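PDB 2CY4: epidermal growth factor receptor pathway substrate 8-like protein 1 from Mus musculus, which is of uncertain function but carries a phosphotyrosine-binding domain and probably binds peptide motifs in signalling linked to the EGF receptor. Local coordinates for residues 18-23 with 106-111; 50-55 with 63-68; 80-85 with 93-98. One frame throughout, in Å; residues are numbered along the deposited sequence.

Interaction 1: residues 18-23 with 106-111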
ATOM      1  N   THR A  18       2.964   7.773   4.936  1.00 31.61           N
ATOM      2  CA  THR A  18       2.290   6.478   5.055  1.00 28.15           C
ATOM      3  C   THR A  18       3.418   5.520   5.510  1.00 30.59           C
ATOM      4  O   THR A  18       4.478   5.509   4.883  1.00 29.76           O
ATOM      5  CB  THR A  18       1.668   5.943   3.728  1.00 29.40           C
ATOM      6  OG1 THR A  18       0.489   6.728   3.485  1.00 32.71           O
ATOM      7  CG2 THR A  18       1.184   4.363   3.896  1.00 25.43           C
ATOM      8  N   PHE A  19       3.289   4.811   6.650  1.00 31.24           N
ATOM      9  CA  PHE A  19       4.338   3.808   6.972  1.00 29.30           C
ATOM     10  C   PHE A  19       3.643   2.578   7.576  1.00 33.90           C
ATOM     11  O   PHE A  19       2.513   2.665   8.116  1.00 29.10           O
ATOM     12  CB  PHE A  19       5.431   4.347   7.951  1.00 32.92           C
ATOM     13  CG  PHE A  19       4.886   4.898   9.275  1.00 38.08           C
ATOM     14  CD1 PHE A  19       4.564   4.023  10.324  1.00 38.58           C
ATOM     15  CD2 PHE A  19       4.756   6.279   9.492  1.00 35.02           C
ATOM     16  CE1 PHE A  19       4.125   4.483  11.564  1.00 34.79           C
ATOM     17  CE2 PHE A  19       4.320   6.768  10.729  1.00 32.45           C
ATOM     18  CZ  PHE A  19       3.994   5.838  11.789  1.00 31.58           C
ATOM     19  N   CYS A  20       4.303   1.430   7.469  1.00 30.85           N
ATOM     20  CA  CYS A  20       3.742   0.196   8.008  1.00 38.78           C
ATOM     21  C   CYS A  20       4.044   0.013   9.475  1.00 38.26           C
ATOM     22  O   CYS A  20       5.060   0.493   9.956  1.00 38.29           O
ATOM     23  CB  CYS A  20       4.337  -1.031   7.293  1.00 42.13           C
ATOM     24  SG  CYS A  20       4.577  -0.610   5.562  1.00 51.23           S
ATOM     25  N   LEU A  21       3.133  -0.685  10.155  1.00 40.85           N
ATOM     26  CA  LEU A  21       3.296  -1.106  11.526  1.00 44.84           C
ATOM     27  C   LEU A  21       3.801  -2.565  11.417  1.00 54.69           C
ATOM     28  O   LEU A  21       3.002  -3.512  11.298  1.00 59.57           O
ATOM     29  CB  LEU A  21       1.942  -1.084  12.227  1.00 39.95           C
ATOM     30  CG  LEU A  21       1.345   0.338  12.301  1.00 45.47           C
ATOM     31  CD1 LEU A  21      -0.065   0.314  12.910  1.00 39.33           C
ATOM     32  CD2 LEU A  21       2.259   1.251  13.091  1.00 40.65           C
ATOM     33  N   GLY A  22       5.116  -2.745  11.443  1.00 61.23           N
ATOM     34  CA  GLY A  22       5.671  -4.081  11.383  1.00 71.17           C
ATOM     35  C   GLY A  22       5.500  -4.699  12.735  1.00 76.76           C
ATOM     36  O   GLY A  22       4.707  -4.219  13.540  1.00 78.63           O
ATOM     37  N   GLU A  23       6.208  -5.786  12.989  1.00 88.53           N
ATOM     38  CA  GLU A  23       6.133  -6.386  14.313  1.00 96.90           C
ATOM     39  C   GLU A  23       7.398  -5.969  15.081  1.00 97.14           C
ATOM     40  O   GLU A  23       7.480  -6.116  16.307  1.00 94.11           O
ATOM     41  CB  GLU A  23       5.992  -7.918  14.228  1.00101.60           C
ATOM     42  CG  GLU A  23       4.660  -8.397  13.621  1.00108.59           C
ATOM     43  CD  GLU A  23       4.392  -9.898  13.857  1.00115.53           C
ATOM     44  OE1 GLU A  23       5.355 -10.699  13.778  1.00118.20           O
ATOM     45  OE2 GLU A  23       3.224 -10.287  14.105  1.00116.99           O
ATOM     46  N   GLN A 106       0.652  -6.288   6.901  1.00 42.11           N
ATOM     47  CA  GLN A 106       0.651  -5.465   8.079  1.00 36.62           C
ATOM     48  C   GLN A 106      -0.269  -4.251   7.896  1.00 40.31           C
ATOM     49  O   GLN A 106      -0.617  -3.874   6.788  1.00 36.44           O
ATOM     50  CB  GLN A 106       2.072  -5.001   8.353  1.00 33.48           C
ATOM     51  CG  GLN A 106       3.166  -6.132   8.470  1.00 46.51           C
ATOM     52  CD  GLN A 106       4.411  -6.093   7.451  1.00 40.14           C
ATOM     53  OE1 GLN A 106       4.336  -5.688   6.271  1.00 44.13           O
ATOM     54  NE2 GLN A 106       5.543  -6.563   7.931  1.00 56.72           N
ATOM     55  N   PRO A 107      -0.726  -3.670   9.000  1.00 41.61           N
ATOM     56  CA  PRO A 107      -1.583  -2.488   8.861  1.00 31.04           C
ATOM     57  C   PRO A 107      -0.652  -1.250   8.623  1.00 29.87           C
ATOM     58  O   PRO A 107       0.590  -1.330   8.759  1.00 29.15           O
ATOM     59  CB  PRO A 107      -2.395  -2.498  10.195  1.00 37.88           C
ATOM     60  CG  PRO A 107      -1.464  -3.146  11.170  1.00 40.28           C
ATOM     61  CD  PRO A 107      -0.783  -4.243  10.367  1.00 35.60           C
ATOM     62  N   ASP A 108      -1.240  -0.138   8.207  1.00 27.78           N
ATOM     63  CA  ASP A 108      -0.472   1.088   7.914  1.00 27.03           C
ATOM     64  C   ASP A 108      -0.973   2.290   8.704  1.00 28.29           C
ATOM     65  O   ASP A 108      -2.153   2.428   9.002  1.00 28.28           O
ATOM     66  CB  ASP A 108      -0.634   1.521   6.448  1.00 31.12           C
ATOM     67  CG  ASP A 108      -0.116   0.517   5.492  1.00 42.07           C
ATOM     68  OD1 ASP A 108       1.094   0.239   5.680  1.00 41.23           O
ATOM     69  OD2 ASP A 108      -0.906   0.037   4.604  1.00 34.19           O
ATOM     70  N   VAL A 109      -0.058   3.209   8.939  1.00 29.47           N
ATOM     71  CA  VAL A 109      -0.421   4.456   9.579  1.00 31.65           C
ATOM     72  C   VAL A 109      -0.362   5.571   8.524  1.00 34.67           C
ATOM     73  O   VAL A 109       0.609   5.642   7.755  1.00 32.30           O
ATOM     74  CB  VAL A 109       0.595   4.842  10.624  1.00 32.42           C
ATOM     75  CG1 VAL A 109       0.400   6.355  11.030  1.00 36.42           C
ATOM     76  CG2 VAL A 109       0.433   3.922  11.798  1.00 34.37           C
ATOM     77  N   HIS A 110      -1.356   6.461   8.483  1.00 34.03           N
ATOM     78  CA  HIS A 110      -1.292   7.569   7.513  1.00 30.80           C
ATOM     79  C   HIS A 110      -1.494   8.865   8.256  1.00 34.87           C
ATOM     80  O   HIS A 110      -2.385   8.938   9.092  1.00 38.67           O
ATOM     81  CB  HIS A 110      -2.417   7.552   6.485  1.00 29.86           C
ATOM     82  CG  HIS A 110      -2.593   6.268   5.733  1.00 36.62           C
ATOM     83  ND1 HIS A 110      -1.794   5.922   4.653  1.00 36.77           N
ATOM     84  CD2 HIS A 110      -3.420   5.227   5.926  1.00 36.01           C
ATOM     85  CE1 HIS A 110      -2.121   4.721   4.232  1.00 39.71           C
ATOM     86  NE2 HIS A 110      -3.104   4.259   4.985  1.00 35.89           N
ATOM     87  N   PHE A 111      -0.641   9.853   8.023  1.00 33.30           N
ATOM     88  CA  PHE A 111      -0.878  11.193   8.583  1.00 31.54           C
ATOM     89  C   PHE A 111      -1.177  12.196   7.476  1.00 34.83           C
ATOM     90  O   PHE A 111      -0.459  12.258   6.456  1.00 31.19           O
ATOM     91  CB  PHE A 111       0.322  11.698   9.353  1.00 28.28           C
ATOM     92  CG  PHE A 111       0.465  11.080  10.719  1.00 34.69           C
ATOM     93  CD1 PHE A 111      -0.359  11.539  11.761  1.00 35.50           C
ATOM     94  CD2 PHE A 111       1.486  10.164  11.009  1.00 26.94           C
ATOM     95  CE1 PHE A 111      -0.166  11.149  13.115  1.00 33.23           C
ATOM     96  CE2 PHE A 111       1.705   9.751  12.351  1.00 30.44           C
ATOM     97  CZ  PHE A 111       0.892  10.253  13.410  1.00 31.24           C
TER

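Interaction 2: residues 50-55 with 63-68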
ATOM      1  N   GLU A  50      -0.556  17.224  -1.850  1.00 39.94           N
ATOM      2  CA  GLU A  50      -1.974  17.563  -1.840  1.00 44.61           C
ATOM      3  C   GLU A  50      -2.767  16.380  -2.330  1.00 42.05           C
ATOM      4  O   GLU A  50      -2.397  15.737  -3.322  1.00 39.75           O
ATOM      5  CB  GLU A  50      -2.313  18.785  -2.730  1.00 42.19           C
ATOM      6  CG  GLU A  50      -3.813  19.170  -2.515  1.00 69.07           C
ATOM      7  CD  GLU A  50      -4.249  20.436  -3.254  1.00 79.51           C
ATOM      8  OE1 GLU A  50      -3.805  20.620  -4.416  1.00 74.56           O
ATOM      9  OE2 GLU A  50      -5.039  21.226  -2.667  1.00 82.93           O
HETATM   10  N   MSE A  51      -3.903  16.111  -1.695  1.00 38.73           N
HETATM   11  CA  MSE A  51      -4.674  14.946  -2.101  1.00 39.92           C
HETATM   12  C   MSE A  51      -6.136  15.229  -1.812  1.00 40.23           C
HETATM   13  O   MSE A  51      -6.448  16.048  -0.950  1.00 37.20           O
HETATM   14  CB  MSE A  51      -4.242  13.719  -1.224  1.00 41.65           C
HETATM   15  CG  MSE A  51      -3.620  12.595  -1.952  1.00 50.12           C
HETATM   16 SE   MSE A  51      -3.103  11.179  -0.815  1.00 43.98          SE
HETATM   17  CE  MSE A  51      -1.258  11.017  -1.378  1.00 40.93           C
ATOM     18  N   LEU A  52      -7.015  14.517  -2.513  1.00 31.46           N
ATOM     19  CA  LEU A  52      -8.420  14.566  -2.277  1.00 32.35           C
ATOM     20  C   LEU A  52      -8.772  13.350  -1.372  1.00 41.10           C
ATOM     21  O   LEU A  52      -8.320  12.196  -1.600  1.00 41.14           O
ATOM     22  CB  LEU A  52      -9.101  14.435  -3.581  1.00 42.53           C
ATOM     23  CG  LEU A  52      -9.564  15.668  -4.294  1.00 55.23           C
ATOM     24  CD1 LEU A  52      -8.614  16.788  -4.117  1.00 52.75           C
ATOM     25  CD2 LEU A  52      -9.773  15.274  -5.791  1.00 53.85           C
ATOM     26  N   LEU A  53      -9.479  13.612  -0.281  1.00 35.53           N
ATOM     27  CA  LEU A  53      -9.862  12.514   0.619  1.00 36.04           C
ATOM     28  C   LEU A  53     -11.370  12.465   0.569  1.00 33.06           C
ATOM     29  O   LEU A  53     -12.032  13.381   1.007  1.00 31.85           O
ATOM     30  CB  LEU A  53      -9.326  12.737   2.049  1.00 32.26           C
ATOM     31  CG  LEU A  53      -9.498  11.566   3.037  1.00 34.00           C
ATOM     32  CD1 LEU A  53      -8.545  11.696   4.221  1.00 35.79           C
ATOM     33  CD2 LEU A  53     -10.946  11.501   3.538  1.00 36.30           C
ATOM     34  N   ARG A  54     -11.900  11.354   0.079  1.00 35.56           N
ATOM     35  CA  ARG A  54     -13.323  11.195  -0.119  1.00 33.86           C
ATOM     36  C   ARG A  54     -13.871  10.180   0.843  1.00 39.40           C
ATOM     37  O   ARG A  54     -13.288   9.139   1.012  1.00 37.59           O
ATOM     38  CB  ARG A  54     -13.573  10.731  -1.566  1.00 39.49           C
ATOM     39  CG  ARG A  54     -15.038  10.418  -1.902  1.00 46.28           C
ATOM     40  CD  ARG A  54     -15.129  10.029  -3.364  1.00 49.70           C
ATOM     41  NE  ARG A  54     -14.628  11.113  -4.216  1.00 56.99           N
ATOM     42  CZ  ARG A  54     -14.432  11.009  -5.538  1.00 65.16           C
ATOM     43  NH1 ARG A  54     -14.695   9.864  -6.158  1.00 53.72           N
ATOM     44  NH2 ARG A  54     -13.954  12.042  -6.241  1.00 55.84           N
ATOM     45  N   VAL A  55     -14.995  10.508   1.477  1.00 37.21           N
ATOM     46  CA  VAL A  55     -15.658   9.619   2.445  1.00 35.17           C
ATOM     47  C   VAL A  55     -17.053   9.310   1.870  1.00 42.44           C
ATOM     48  O   VAL A  55     -17.866  10.215   1.545  1.00 42.17           O
ATOM     49  CB  VAL A  55     -15.837  10.356   3.803  1.00 37.61           C
ATOM     50  CG1 VAL A  55     -16.431   9.465   4.881  1.00 33.52           C
ATOM     51  CG2 VAL A  55     -14.487  10.897   4.286  1.00 38.94           C
ATOM     52  N   LEU A  63      -7.460  10.451  -3.801  1.00 48.94           N
ATOM     53  CA  LEU A  63      -7.385  10.783  -5.232  1.00 46.43           C
ATOM     54  C   LEU A  63      -6.480  11.963  -5.530  1.00 49.98           C
ATOM     55  O   LEU A  63      -6.137  12.755  -4.632  1.00 46.29           O
ATOM     56  CB  LEU A  63      -8.761  11.134  -5.803  1.00 45.34           C
ATOM     57  CG  LEU A  63      -9.918  10.169  -5.577  1.00 49.73           C
ATOM     58  CD1 LEU A  63     -10.737  10.578  -4.427  1.00 47.41           C
ATOM     59  CD2 LEU A  63     -10.761  10.116  -6.796  1.00 44.30           C
ATOM     60  N   ASP A  64      -6.096  12.064  -6.803  1.00 50.79           N
ATOM     61  CA  ASP A  64      -5.218  13.122  -7.252  1.00 45.78           C
ATOM     62  C   ASP A  64      -6.119  14.274  -7.539  1.00 49.92           C
ATOM     63  O   ASP A  64      -7.119  14.114  -8.216  1.00 51.57           O
ATOM     64  CB  ASP A  64      -4.457  12.674  -8.461  1.00 59.01           C
ATOM     65  CG  ASP A  64      -3.332  13.621  -8.793  1.00 68.63           C
ATOM     66  OD1 ASP A  64      -3.574  14.605  -9.551  1.00 67.12           O
ATOM     67  OD2 ASP A  64      -2.222  13.378  -8.260  1.00 64.38           O
ATOM     68  N   PRO A  65      -5.807  15.454  -6.975  1.00 48.07           N
ATOM     69  CA  PRO A  65      -6.623  16.643  -7.165  1.00 55.44           C
ATOM     70  C   PRO A  65      -6.653  17.002  -8.628  1.00 63.76           C
ATOM     71  O   PRO A  65      -7.689  17.363  -9.157  1.00 73.82           O
ATOM     72  CB  PRO A  65      -5.927  17.703  -6.308  1.00 50.71           C
ATOM     73  CG  PRO A  65      -5.115  16.940  -5.329  1.00 54.47           C
ATOM     74  CD  PRO A  65      -4.605  15.764  -6.192  1.00 44.91           C
ATOM     75  N   VAL A  66      -5.515  16.851  -9.280  1.00 68.73           N
ATOM     76  CA  VAL A  66      -5.397  17.156 -10.700  1.00 74.82           C
ATOM     77  C   VAL A  66      -6.026  16.076 -11.571  1.00 75.18           C
ATOM     78  O   VAL A  66      -7.103  16.274 -12.120  1.00 76.85           O
ATOM     79  CB  VAL A  66      -3.925  17.306 -11.104  1.00 79.90           C
ATOM     80  CG1 VAL A  66      -3.827  18.037 -12.450  1.00 75.60           C
ATOM     81  CG2 VAL A  66      -3.163  18.053 -10.011  1.00 81.96           C
ATOM     82  N   SER A  67      -5.353  14.935 -11.689  1.00 79.49           N
ATOM     83  CA  SER A  67      -5.853  13.828 -12.503  1.00 81.06           C
ATOM     84  C   SER A  67      -7.267  13.424 -12.111  1.00 83.01           C
ATOM     85  O   SER A  67      -8.129  13.255 -12.969  1.00 80.22           O
ATOM     86  CB  SER A  67      -4.912  12.618 -12.409  1.00 80.56           C
ATOM     87  OG  SER A  67      -5.038  11.917 -11.191  1.00 74.74           O
ATOM     88  N   LYS A  68      -7.504  13.281 -10.809  1.00 84.13           N
ATOM     89  CA  LYS A  68      -8.819  12.910 -10.281  1.00 78.81           C
ATOM     90  C   LYS A  68      -8.936  11.428 -10.276  1.00 75.21           C
ATOM     91  O   LYS A  68     -10.032  10.887 -10.208  1.00 72.05           O
ATOM     92  CB  LYS A  68      -9.970  13.471 -11.115  1.00 76.42           C
ATOM     93  CG  LYS A  68     -10.845  14.450 -10.389  1.00 81.90           C
ATOM     94  CD  LYS A  68     -10.059  15.702 -10.066  1.00 84.04           C
ATOM     95  CE  LYS A  68     -10.924  16.754  -9.486  1.00 82.16           C
ATOM     96  NZ  LYS A  68     -10.179  18.033  -9.459  1.00 85.22           N
TER

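Interaction 3: residues 80-85 with 93-98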
ATOM      1  N   VAL A  80      -9.051   0.776  10.766  1.00 33.94           N
ATOM      2  CA  VAL A  80      -8.893   0.362  12.162  1.00 34.60           C
ATOM      3  C   VAL A  80      -9.295   1.489  13.052  1.00 43.57           C
ATOM      4  O   VAL A  80     -10.051   1.290  14.013  1.00 41.19           O
ATOM      5  CB  VAL A  80      -7.408  -0.033  12.469  1.00 35.20           C
ATOM      6  CG1 VAL A  80      -7.235  -0.339  13.972  1.00 31.19           C
ATOM      7  CG2 VAL A  80      -6.962  -1.291  11.575  1.00 31.88           C
ATOM      8  N   ARG A  81      -8.805   2.681  12.749  1.00 32.55           N
ATOM      9  CA  ARG A  81      -9.178   3.803  13.584  1.00 36.31           C
ATOM     10  C   ARG A  81      -8.882   5.091  12.840  1.00 36.13           C
ATOM     11  O   ARG A  81      -8.106   5.081  11.897  1.00 27.82           O
ATOM     12  CB  ARG A  81      -8.360   3.803  14.882  1.00 44.71           C
ATOM     13  CG  ARG A  81      -6.854   4.125  14.715  1.00 41.46           C
ATOM     14  CD  ARG A  81      -6.145   3.943  16.060  1.00 52.41           C
ATOM     15  NE  ARG A  81      -6.435   5.047  16.974  1.00 42.33           N
ATOM     16  CZ  ARG A  81      -6.085   5.115  18.246  1.00 40.83           C
ATOM     17  NH1 ARG A  81      -5.391   4.118  18.804  1.00 40.27           N
ATOM     18  NH2 ARG A  81      -6.454   6.175  18.985  1.00 38.99           N
ATOM     19  N   CYS A  82      -9.411   6.204  13.336  1.00 34.93           N
ATOM     20  CA  CYS A  82      -9.252   7.525  12.709  1.00 31.93           C
ATOM     21  C   CYS A  82      -9.283   8.536  13.863  1.00 35.54           C
ATOM     22  O   CYS A  82     -10.232   8.511  14.673  1.00 34.58           O
ATOM     23  CB  CYS A  82     -10.413   7.755  11.708  1.00 33.82           C
ATOM     24  SG  CYS A  82     -10.165   9.357  10.884  1.00 44.61           S
ATOM     25  N   ASP A  83      -8.275   9.419  13.964  1.00 36.13           N
ATOM     26  CA  ASP A  83      -8.222  10.368  15.055  1.00 32.19           C
ATOM     27  C   ASP A  83      -7.684  11.678  14.567  1.00 37.54           C
ATOM     28  O   ASP A  83      -6.977  11.746  13.583  1.00 33.81           O
ATOM     29  CB  ASP A  83      -7.254   9.894  16.158  1.00 41.15           C
ATOM     30  CG  ASP A  83      -7.520   8.465  16.605  1.00 45.83           C
ATOM     31  OD1 ASP A  83      -7.176   7.499  15.881  1.00 63.36           O
ATOM     32  OD2 ASP A  83      -8.097   8.319  17.677  1.00 53.01           O
ATOM     33  N   ALA A  84      -7.979  12.701  15.337  1.00 34.55           N
ATOM     34  CA  ALA A  84      -7.466  14.053  15.117  1.00 41.06           C
ATOM     35  C   ALA A  84      -6.380  14.100  16.255  1.00 37.31           C
ATOM     36  O   ALA A  84      -6.638  13.965  17.442  1.00 40.96           O
ATOM     37  CB  ALA A  84      -8.638  15.122  15.267  1.00 35.71           C
ATOM     38  N   VAL A  85      -5.135  14.316  15.872  1.00 37.34           N
ATOM     39  CA  VAL A  85      -4.068  14.200  16.822  1.00 37.08           C
ATOM     40  C   VAL A  85      -3.222  15.436  16.759  1.00 48.49           C
ATOM     41  O   VAL A  85      -2.829  15.916  15.673  1.00 46.69           O
ATOM     42  CB  VAL A  85      -3.109  12.956  16.406  1.00 44.38           C
ATOM     43  CG1 VAL A  85      -1.797  12.973  17.203  1.00 51.66           C
ATOM     44  CG2 VAL A  85      -3.796  11.584  16.596  1.00 38.49           C
ATOM     45  N   SER A  93      -3.944  20.216  14.457  1.00 61.73           N
ATOM     46  CA  SER A  93      -4.158  18.783  14.528  1.00 54.57           C
ATOM     47  C   SER A  93      -3.919  18.103  13.174  1.00 47.25           C
ATOM     48  O   SER A  93      -4.117  18.671  12.085  1.00 41.66           O
ATOM     49  CB  SER A  93      -5.583  18.452  14.993  1.00 49.14           C
ATOM     50  OG  SER A  93      -5.654  18.510  16.393  1.00 64.87           O
ATOM     51  N   LEU A  94      -3.496  16.854  13.279  1.00 39.98           N
ATOM     52  CA  LEU A  94      -3.228  16.038  12.127  1.00 35.52           C
ATOM     53  C   LEU A  94      -4.288  14.990  12.067  1.00 33.84           C
ATOM     54  O   LEU A  94      -4.839  14.618  13.091  1.00 36.81           O
ATOM     55  CB  LEU A  94      -1.836  15.370  12.237  1.00 31.70           C
ATOM     56  CG  LEU A  94      -0.599  16.294  12.154  1.00 35.48           C
ATOM     57  CD1 LEU A  94       0.645  15.375  12.283  1.00 33.32           C
ATOM     58  CD2 LEU A  94      -0.520  17.158  10.778  1.00 30.81           C
ATOM     59  N   LEU A  95      -4.653  14.573  10.855  1.00 29.92           N
ATOM     60  CA  LEU A  95      -5.624  13.487  10.763  1.00 31.75           C
ATOM     61  C   LEU A  95      -4.798  12.154  10.756  1.00 33.11           C
ATOM     62  O   LEU A  95      -3.904  11.991   9.899  1.00 32.24           O
ATOM     63  CB  LEU A  95      -6.434  13.586   9.462  1.00 30.12           C
ATOM     64  CG  LEU A  95      -7.402  12.388   9.263  1.00 30.92           C
ATOM     65  CD1 LEU A  95      -8.560  12.550  10.209  1.00 28.63           C
ATOM     66  CD2 LEU A  95      -7.987  12.337   7.885  1.00 31.21           C
ATOM     67  N   LEU A  96      -5.063  11.238  11.693  1.00 29.08           N
ATOM     68  CA  LEU A  96      -4.366   9.945  11.751  1.00 29.56           C
ATOM     69  C   LEU A  96      -5.377   8.873  11.271  1.00 30.07           C
ATOM     70  O   LEU A  96      -6.516   8.848  11.674  1.00 31.97           O
ATOM     71  CB  LEU A  96      -3.888   9.648  13.189  1.00 32.93           C
ATOM     72  CG  LEU A  96      -3.617   8.148  13.450  1.00 36.17           C
ATOM     73  CD1 LEU A  96      -2.374   7.712  12.764  1.00 29.81           C
ATOM     74  CD2 LEU A  96      -3.317   7.948  14.910  1.00 45.40           C
ATOM     75  N   LEU A  97      -4.975   8.036  10.356  1.00 27.91           N
ATOM     76  CA  LEU A  97      -5.854   6.988   9.831  1.00 31.01           C
ATOM     77  C   LEU A  97      -4.998   5.722   9.930  1.00 29.48           C
ATOM     78  O   LEU A  97      -3.834   5.688   9.472  1.00 30.35           O
ATOM     79  CB  LEU A  97      -6.136   7.270   8.346  1.00 27.24           C
ATOM     80  CG  LEU A  97      -7.565   7.439   7.860  1.00 45.92           C
ATOM     81  CD1 LEU A  97      -7.472   7.307   6.304  1.00 43.02           C
ATOM     82  CD2 LEU A  97      -8.511   6.297   8.461  1.00 36.46           C
ATOM     83  N   VAL A  98      -5.570   4.696  10.512  1.00 31.24           N
ATOM     84  CA  VAL A  98      -4.880   3.444  10.596  1.00 29.51           C
ATOM     85  C   VAL A  98      -5.744   2.472   9.764  1.00 29.91           C
ATOM     86  O   VAL A  98      -6.963   2.314  10.008  1.00 29.29           O
ATOM     87  CB  VAL A  98      -4.761   2.911  12.048  1.00 31.16           C
ATOM     88  CG1 VAL A  98      -4.030   1.525  11.982  1.00 29.58           C
ATOM     89  CG2 VAL A  98      -3.862   3.796  12.859  1.00 34.77           C
TER

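Interaction 1: residues 18-23 with 106-111
T18 OG1 is gripped by two histidines. Across the strands it lies 2.7 Å from H110 ND1, at the edge of the imidazole and in its plane. Either atom could be the donor. H15 NE2 is its second partner. The T18 methyl CG2 also lies close to the H110 ring, 3.3 Å from H110 CE1. The two side chains lie side by side, pointing the same way.

F19 and V109 face each other as a hydrogen-bonded antiparallel pair. V109 N reaches F19 O at 2.8 Å with an N-H...O angle of 175°. F19 N returns a bond to V109 O. F19 CG sits between the backbone N and the carbonyl carbon (chi1 56°). This stands the ring over V109, and V109 CB makes a CH-pi contact 3.9 Å from the ring centroid, over one face but displaced toward the rim. K36 makes a cation-pi contact with the same ring. An alanine here would take the ring away, and is likely to leave V109 uncovered and K36 without its aromatic partner.

Beyond the strand, L21 N still bonds to P107 O at 3.0 Å. The L21 side chain crosses that of V109 at about a right angle, and its CD2 presses on V109 CG2 at 3.5 Å, tighter than usual. On the face of T18 and H110, C20 SG rests near D108 OD1. C20 forms a disulfide with C20 of the second subunit, and D108 OD2 pairs with R104 of that subunit. Q106 OE1 accepts from C20 N of the second subunit.

The contact joins the first and last strands along the chain, neighbours inside the antiparallel sheet of a phosphotyrosine-binding domain of the PH-like fold, at the dimer interface.

Interaction 2: residues 50-55 with 63-68
L52 with L63 and P65 forms the tight part of this contact. L52 and L63 are a hydrogen-bonded antiparallel pair: L52 N donates to L63 O at 2.9 Å, nearly straight at 177°, and L63 N donates back to L52 O. Their side chains leave on the same face, with L52 CB 4.0 Å from L63 CB. After L63 the chain turns away, and P65 packs more closely still. L52 CD1 touches P65 CB at 3.6 Å. The proline CG also lies against E50 O and the aliphatic CG of E50. M51, a selenomethionine, points away and packs on L62 and L71.

The solvent side is looser and more polar. R54 has CG anti to its backbone N (chi1 176°), but its chain bends at chi3 (-59°). That lays one guanidinium face over the methyl groups of L63, with R54 NH2 3.8 Å from L63 CD2. K68 is exposed and folds back over its own loop, where NZ bonds to P65 O at 2.6 Å. Its CE only grazes L52 CD2. D64 OD1 accepts from S67 N at 2.8 Å, which makes an Asx motif.

The L52-L63 pair lies at the end of hairpin 49-55/59-63 away from its turn, where the chain leaves for strand 70-75. The chemistry is divided: backbone bonds and aliphatic groups join strand 49-55 to L63 and P65, while the loop 64-68 is held mainly by its own polar groups. The arginine and lysine contribute hydrocarbon and a flat face here, and their charges probably remain close to solvent.

Interaction 3: residues 80-85 with 93-98
R81 CG stands between its backbone N and carbonyl carbon (chi1 69°), and this sets it over V98, with R81 CG 3.5 Å from V98 CG2. A bend at chi3 (-75°) then turns the guanidinium toward D83, two residues along the same strand. R81 NE bonds to D83 OD1 at 2.8 Å, and NH2 bonds to OD2. The grip is side-on. OD2 lies in the guanidinium plane, while NH2 comes from above the carboxylate plane. D83 OD1 also lies 4.0 Å from L96 CD2. On the face of R81 and D83, V85 CG2 packs on L96 CB.

The backbones pair as antiparallel strands. L96 N bonds to D83 O at 2.7 Å with an angle of 178°, and D83 N donates back to L96 O. V85 and L94 repeat this pattern. At the far end V80 and R81 both face V98 in a classic beta bulge. V80 N donates to V98 O at 2.7 Å, and the bond from R81 N to the same oxygen is weak.

On the opposite face, C82 SG meets L95 CD1 at 3.6 Å and C82 CB rests against L97 CD2. Helix 119-133 covers C82 and L95. Helix 30-42 lies against the R81 and D83 face, touching R81, V85 and L94. There the salt bridge borders apolar groups and probably neutralises two charges beside them.

How the interactions relate
All three interactions reach one antiparallel sheet. Along the chain, strand 9-20 comes first, then both segments of interaction 2, then both of interaction 3, and last strand 108-113. Interaction 1 therefore joins distant parts of the chain, while the other two are local. The centres of interactions 1 and 3 are about 12 Å apart, and they touch through neighbouring strands 94-99 and 108-113. Interactions 1 and 2 are about 21 Å apart by centres and do not touch, though strands 9-20 and 49-55 are neighbours. Interactions 2 and 3, about 18 Å apart between centres, meet where L53 packs on L95. Interaction 1 also lies at the dimer interface.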